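Local coordinates for antifungal protein GAFP-1 (PDB 1XD5), which probably binds mannose-containing sugars as a monomeric monocot lectin and is known as an antifungal protein of the orchid Gastrodia elata, at residues D2-S6 with G81-L87; L33-R38 with D90-V94. One frame throughout, in Å; residues are numbered along the deposited sequence.

In the fold
Both interactions belong to the bulb-type lectin fold, three four-stranded antiparallel sheets packed round a common core, and their centres lie about 16 Å apart. Along the chain their segments alternate: 2-6, 33-38, 81-87, 90-94. Interaction 1 is made within one sheet, where the N-terminal strand 3-5 closes the edge beside strand 84-87. Interaction 2 joins two sheets, since 33-38 ends strand 31-35 and turns towards 38-42, whereas 90-94 leads into strand 93-96, the other neighbour of 84-87. They meet where L85 and L87 pack on V93. The N-terminus thus completes a sheet made otherwise from the last third of the chain, and that sheet is tied to another.

Interaction 1: D2-S6 with G81-L87; sequences DRLNS and GNYYLIL
R3 and I86 stand side by side on one face of the sheet, pointing the same way, and the methyl CD1 of I86 lies over the centre of the R3 guanidinium, 3.8 Å above its plane. The arginine bends at chi3 (69°) and so brings its flat end back over the isoleucine, whose extended branch reaches up to it. D2 forms a salt bridge with R3, gripped side-on: NE of R3 bonds to OD1 of D2 at 3.0 Å, almost in the guanidinium plane though from above the carboxylate plane, while OD2, met by NH2 on its syn side, is tilted from the guanidinium plane. An arginine suits this exposed place because its flat face covers a hydrocarbon while its rim holds a charge. On the same face OD1 of N5 comes within 3.5 Å of CB of Y84, with amide and ring planes 78° apart.

L4 and L85 point to the other face, L4 CB lying 4.3 Å from L85 CB. They pair through two backbone bonds, L4 N to L85 O and L85 N to L4 O. At one end L87 N bonds to D2 O at 2.9 Å. At the other, S6 N donates to Y83 O, and S6 OG, set between the backbone N and the carbonyl carbon (chi1 50°), accepts from Y83 N at 3.0 Å, a short serine side chain doing the work of a backbone carbonyl.

Strands 3-5 and 84-87 run almost exactly antiparallel. Strand 3-5 forms the sheet edge, strand 93-96 flanks 84-87 across from it, and the leucine face packs on L16, F23 and M56 of the other two sheets.

Interaction 2: L33-R38 with D90-V94; sequences LYDNNR and DRNVV. With SO4 (sulfate ion), chain F.
The R91 guanidinium meets its partners at the edge, near its own plane: OD2 of D35 on one flank of NH1 and a sulfate on the other. R38 likewise meets the sulfate edge-on, so the two arginines hold one ion between them. NH1 of R91 donates to D35 OD2 at 2.8 Å in a salt bridge in which OD2 offers its anti lone pair, with carboxylate and guanidinium planes 90° apart. A bend at chi3 (69°) turns the end of R91 to the ion, where NH1 meets O4 of the sulfate at 2.8 Å and NH2 meets O2. From R38, NH2 reaches the same O4 and NH1 reaches O3, both nearly straight. The ion, probably from the crystallisation liquor, and D35 would offset the charge of both arginines. Beneath, CD2 of L33 packs on V93 CG2 at 4.1 Å, branched hydrocarbons suited to a buried seam, with R91 O beside CD2.

D35 and R38 end a type I' turn, typical of a tight two-residue beta hairpin, here joining strands 31-35 and 38-42. D90 OD1 accepts from N92 N in an Asx turn ahead of strand 93-96. Carried by these turns, D35, R38 and R91 form a salt-bridge network, its D35-R38 link long, across the junction of two sheets in the bulb-type lectin fold.

Interaction 1: D2-S6 with G81-L87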
loop_
_atom_site.group_PDB
_atom_site.type_symbol
_atom_site.label_atom_id
_atom_site.label_comp_id
_atom_site.label_asym_id
_atom_site.label_seq_id
_atom_site.Cartn_x
_atom_site.Cartn_y
_atom_site.Cartn_z
ATOM N N ASP A 2 -2.335 -9.890 -5.298
ATOM C CA ASP A 2 -2.271 -9.645 -3.863
ATOM C C ASP A 2 -0.991 -8.939 -3.442
ATOM O O ASP A 2 -0.786 -8.662 -2.261
ATOM C CB ASP A 2 -2.417 -10.956 -3.100
ATOM C CG ASP A 2 -1.312 -11.949 -3.420
ATOM O OD1 ASP A 2 -0.543 -11.739 -4.378
ATOM O OD2 ASP A 2 -1.139 -12.971 -2.745
ATOM N N ARG A 3 -0.119 -8.649 -4.403
ATOM C CA ARG A 3 1.154 -8.033 -4.059
ATOM C C ARG A 3 1.661 -7.043 -5.096
ATOM O O ARG A 3 1.301 -7.109 -6.277
ATOM C CB ARG A 3 2.210 -9.095 -3.728
ATOM C CG ARG A 3 2.818 -9.802 -4.924
ATOM C CD ARG A 3 3.445 -11.144 -4.561
ATOM N NE ARG A 3 2.404 -12.103 -4.191
ATOM C CZ ARG A 3 2.618 -13.257 -3.559
ATOM N NH1 ARG A 3 3.847 -13.628 -3.210
ATOM N NH2 ARG A 3 1.591 -14.040 -3.275
ATOM N N LEU A 4 2.479 -6.105 -4.627
ATOM C CA LEU A 4 3.078 -5.095 -5.486
ATOM C C LEU A 4 4.573 -5.116 -5.215
ATOM O O LEU A 4 4.995 -4.911 -4.078
ATOM C CB LEU A 4 2.505 -3.710 -5.143
ATOM C CG LEU A 4 3.068 -2.520 -5.932
ATOM C CD1 LEU A 4 2.771 -2.668 -7.426
ATOM C CD2 LEU A 4 2.522 -1.197 -5.391
ATOM N N ASN A 5 5.367 -5.375 -6.252
ATOM C CA ASN A 5 6.821 -5.463 -6.097
ATOM C C ASN A 5 7.465 -4.087 -6.190
ATOM O O ASN A 5 6.926 -3.200 -6.841
ATOM C CB ASN A 5 7.433 -6.403 -7.151
ATOM C CG ASN A 5 7.000 -7.861 -6.976
ATOM O OD1 ASN A 5 7.016 -8.410 -5.875
ATOM N ND2 ASN A 5 6.619 -8.496 -8.079
ATOM N N SER A 6 8.622 -3.913 -5.549
ATOM C CA SER A 6 9.350 -2.642 -5.635
ATOM C C SER A 6 9.742 -2.337 -7.074
ATOM O O SER A 6 10.043 -3.244 -7.854
ATOM C CB SER A 6 10.585 -2.610 -4.723
ATOM O OG SER A 6 11.390 -3.758 -4.910
ATOM N N GLY A 81 16.889 -2.290 -2.401
ATOM C CA GLY A 81 16.821 -3.736 -2.430
ATOM C C GLY A 81 15.545 -4.169 -3.116
ATOM O O GLY A 81 14.881 -3.364 -3.765
ATOM N N ASN A 82 15.222 -5.447 -2.968
ATOM C CA ASN A 82 13.971 -6.000 -3.454
ATOM C C ASN A 82 12.999 -6.053 -2.296
ATOM O O ASN A 82 13.252 -6.724 -1.286
ATOM C CB ASN A 82 14.185 -7.402 -4.023
ATOM C CG ASN A 82 14.816 -7.377 -5.399
ATOM O OD1 ASN A 82 14.212 -6.909 -6.374
ATOM N ND2 ASN A 82 16.038 -7.881 -5.490
ATOM N N TYR A 83 11.906 -5.312 -2.424
ATOM C CA TYR A 83 10.858 -5.315 -1.411
ATOM C C TYR A 83 9.544 -5.616 -2.103
ATOM O O TYR A 83 9.426 -5.448 -3.318
ATOM C CB TYR A 83 10.786 -3.958 -0.703
ATOM C CG TYR A 83 12.078 -3.545 -0.036
ATOM C CD1 TYR A 83 12.979 -2.693 -0.684
ATOM C CD2 TYR A 83 12.413 -4.019 1.231
ATOM C CE1 TYR A 83 14.176 -2.326 -0.083
ATOM C CE2 TYR A 83 13.603 -3.653 1.847
ATOM C CZ TYR A 83 14.482 -2.813 1.180
ATOM O OH TYR A 83 15.655 -2.443 1.790
ATOM N N TYR A 84 8.554 -6.071 -1.345
ATOM C CA TYR A 84 7.212 -6.187 -1.900
ATOM C C TYR A 84 6.192 -5.851 -0.848
ATOM O O TYR A 84 6.416 -6.083 0.336
ATOM C CB TYR A 84 6.938 -7.569 -2.522
ATOM C CG TYR A 84 7.059 -8.724 -1.565
ATOM C CD1 TYR A 84 8.299 -9.280 -1.283
ATOM C CD2 TYR A 84 5.935 -9.277 -0.954
ATOM C CE1 TYR A 84 8.430 -10.346 -0.397
ATOM C CE2 TYR A 84 6.054 -10.354 -0.059
ATOM C CZ TYR A 84 7.314 -10.878 0.199
ATOM O OH TYR A 84 7.482 -11.917 1.072
ATOM N N LEU A 85 5.092 -5.270 -1.307
ATOM C CA LEU A 85 3.915 -5.006 -0.494
ATOM C C LEU A 85 2.919 -6.144 -0.724
ATOM O O LEU A 85 2.665 -6.522 -1.864
ATOM C CB LEU A 85 3.286 -3.687 -0.936
ATOM C CG LEU A 85 2.020 -3.244 -0.206
ATOM C CD1 LEU A 85 2.366 -2.791 1.204
ATOM C CD2 LEU A 85 1.347 -2.124 -0.992
ATOM N N ILE A 86 2.362 -6.695 0.349
ATOM C CA ILE A 86 1.424 -7.798 0.187
ATOM C C ILE A 86 0.206 -7.643 1.089
ATOM O O ILE A 86 0.327 -7.260 2.259
ATOM C CB ILE A 86 2.132 -9.174 0.395
ATOM C CG1 ILE A 86 1.185 -10.337 0.058
ATOM C CG2 ILE A 86 2.717 -9.291 1.814
ATOM C CD1 ILE A 86 1.873 -11.669 -0.122
ATOM N N LEU A 87 -0.965 -7.919 0.521
ATOM C CA LEU A 87 -2.190 -8.046 1.295
ATOM C C LEU A 87 -2.345 -9.513 1.720
ATOM O O LEU A 87 -2.608 -10.389 0.896
ATOM C CB LEU A 87 -3.381 -7.553 0.469
ATOM C CG LEU A 87 -4.812 -7.637 1.018
ATOM C CD1 LEU A 87 -4.908 -7.146 2.431
ATOM C CD2 LEU A 87 -5.766 -6.858 0.118
#

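Interaction 2: L33-R38 with D90-V94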
loop_
_atom_site.group_PDB
_atom_site.type_symbol
_atom_site.label_atom_id
_atom_site.label_comp_id
_atom_site.label_asym_id
_atom_site.label_seq_id
_atom_site.Cartn_x
_atom_site.Cartn_y
_atom_site.Cartn_z
ATOM N N LEU A 33 -7.927 0.364 3.055
ATOM C CA LEU A 33 -8.184 -1.060 3.184
ATOM C C LEU A 33 -9.672 -1.304 3.464
ATOM O O LEU A 33 -10.213 -0.823 4.470
ATOM C CB LEU A 33 -7.316 -1.664 4.297
ATOM C CG LEU A 33 -7.430 -3.177 4.516
ATOM C CD1 LEU A 33 -7.080 -3.985 3.272
ATOM C CD2 LEU A 33 -6.567 -3.600 5.666
ATOM N N TYR A 34 -10.333 -2.037 2.569
ATOM C CA TYR A 34 -11.715 -2.445 2.796
ATOM C C TYR A 34 -11.809 -3.904 3.181
ATOM O O TYR A 34 -11.168 -4.758 2.577
ATOM C CB TYR A 34 -12.571 -2.216 1.554
ATOM C CG TYR A 34 -12.735 -0.770 1.210
ATOM C CD1 TYR A 34 -13.720 -0.004 1.820
ATOM C CD2 TYR A 34 -11.899 -0.158 0.271
ATOM C CE1 TYR A 34 -13.876 1.338 1.509
ATOM C CE2 TYR A 34 -12.058 1.183 -0.054
ATOM C CZ TYR A 34 -13.048 1.924 0.578
ATOM O OH TYR A 34 -13.226 3.258 0.280
ATOM N N ASP A 35 -12.640 -4.178 4.175
ATOM C CA ASP A 35 -12.932 -5.535 4.591
ATOM C C ASP A 35 -14.389 -5.784 4.201
ATOM O O ASP A 35 -15.316 -5.300 4.867
ATOM C CB ASP A 35 -12.721 -5.662 6.101
ATOM C CG ASP A 35 -13.016 -7.061 6.628
ATOM O OD1 ASP A 35 -13.683 -7.863 5.941
ATOM O OD2 ASP A 35 -12.617 -7.434 7.730
ATOM N N ASN A 36 -14.585 -6.501 3.101
ATOM C CA ASN A 36 -15.924 -6.689 2.548
ATOM C C ASN A 36 -16.719 -5.384 2.488
ATOM O O ASN A 36 -17.804 -5.273 3.073
ATOM C CB ASN A 36 -16.655 -7.800 3.310
ATOM C CG ASN A 36 -15.955 -9.134 3.157
ATOM O OD1 ASN A 36 -15.035 -9.463 3.907
ATOM N ND2 ASN A 36 -16.341 -9.880 2.141
ATOM N N ASN A 37 -16.129 -4.397 1.804
ATOM C CA ASN A 37 -16.702 -3.068 1.564
ATOM C C ASN A 37 -16.727 -2.102 2.754
ATOM O O ASN A 37 -17.210 -0.979 2.630
ATOM C CB ASN A 37 -18.095 -3.167 0.918
ATOM C CG ASN A 37 -18.085 -3.989 -0.359
ATOM O OD1 ASN A 37 -17.967 -5.219 -0.327
ATOM N ND2 ASN A 37 -18.200 -3.321 -1.484
ATOM N N ARG A 38 -16.199 -2.522 3.893
ATOM C CA ARG A 38 -16.139 -1.635 5.057
ATOM C C ARG A 38 -14.704 -1.151 5.244
ATOM O O ARG A 38 -13.780 -1.970 5.348
ATOM C CB ARG A 38 -16.649 -2.380 6.291
ATOM C CG ARG A 38 -16.697 -1.597 7.603
ATOM C CD ARG A 38 -17.259 -2.440 8.760
ATOM N NE ARG A 38 -16.456 -3.647 8.929
ATOM C CZ ARG A 38 -15.421 -3.755 9.748
ATOM N NH1 ARG A 38 -15.057 -2.736 10.532
ATOM N NH2 ARG A 38 -14.742 -4.890 9.784
ATOM N N ASP A 90 -4.500 -12.916 6.444
ATOM C CA ASP A 90 -4.924 -12.507 7.790
ATOM C C ASP A 90 -5.311 -11.021 7.841
ATOM O O ASP A 90 -5.484 -10.454 8.928
ATOM C CB ASP A 90 -3.847 -12.831 8.831
ATOM C CG ASP A 90 -2.625 -11.918 8.724
ATOM O OD1 ASP A 90 -2.476 -11.220 7.700
ATOM O OD2 ASP A 90 -1.755 -11.843 9.618
ATOM N N ARG A 91 -5.438 -10.406 6.659
ATOM C CA ARG A 91 -5.867 -9.005 6.503
ATOM C C ARG A 91 -4.797 -7.954 6.828
ATOM O O ARG A 91 -5.070 -6.751 6.750
ATOM C CB ARG A 91 -7.154 -8.718 7.296
ATOM C CG ARG A 91 -7.998 -7.594 6.703
ATOM C CD ARG A 91 -9.190 -7.200 7.555
ATOM N NE ARG A 91 -8.782 -6.531 8.790
ATOM C CZ ARG A 91 -9.626 -5.952 9.644
ATOM N NH1 ARG A 91 -10.934 -5.938 9.398
ATOM N NH2 ARG A 91 -9.159 -5.388 10.745
ATOM N N ASN A 92 -3.595 -8.392 7.208
ATOM C CA ASN A 92 -2.488 -7.459 7.413
ATOM C C ASN A 92 -1.958 -7.058 6.048
ATOM O O ASN A 92 -1.985 -7.857 5.113
ATOM C CB ASN A 92 -1.360 -8.062 8.282
ATOM C CG ASN A 92 -0.644 -7.008 9.150
ATOM O OD1 ASN A 92 -0.957 -5.824 9.082
ATOM N ND2 ASN A 92 0.309 -7.449 9.979
ATOM N N VAL A 93 -1.521 -5.811 5.920
ATOM C CA VAL A 93 -0.874 -5.349 4.698
ATOM C C VAL A 93 0.543 -5.046 5.133
ATOM O O VAL A 93 0.746 -4.266 6.055
ATOM C CB VAL A 93 -1.539 -4.085 4.117
ATOM C CG1 VAL A 93 -0.844 -3.646 2.816
ATOM C CG2 VAL A 93 -3.015 -4.335 3.844
ATOM N N VAL A 94 1.510 -5.699 4.502
ATOM C CA VAL A 94 2.888 -5.695 4.998
ATOM C C VAL A 94 3.875 -5.468 3.855
ATOM O O VAL A 94 3.665 -5.951 2.753
ATOM C CB VAL A 94 3.227 -7.030 5.711
ATOM C CG1 VAL A 94 4.596 -6.975 6.424
ATOM C CG2 VAL A 94 2.115 -7.433 6.702
HETATM S S SO4 F . -12.124 -4.178 12.589
HETATM O O1 SO4 F . -12.200 -4.748 13.918
HETATM O O2 SO4 F . -10.769 -3.694 12.359
HETATM O O3 SO4 F . -13.036 -3.048 12.483
HETATM O O4 SO4 F . -12.485 -5.204 11.613
#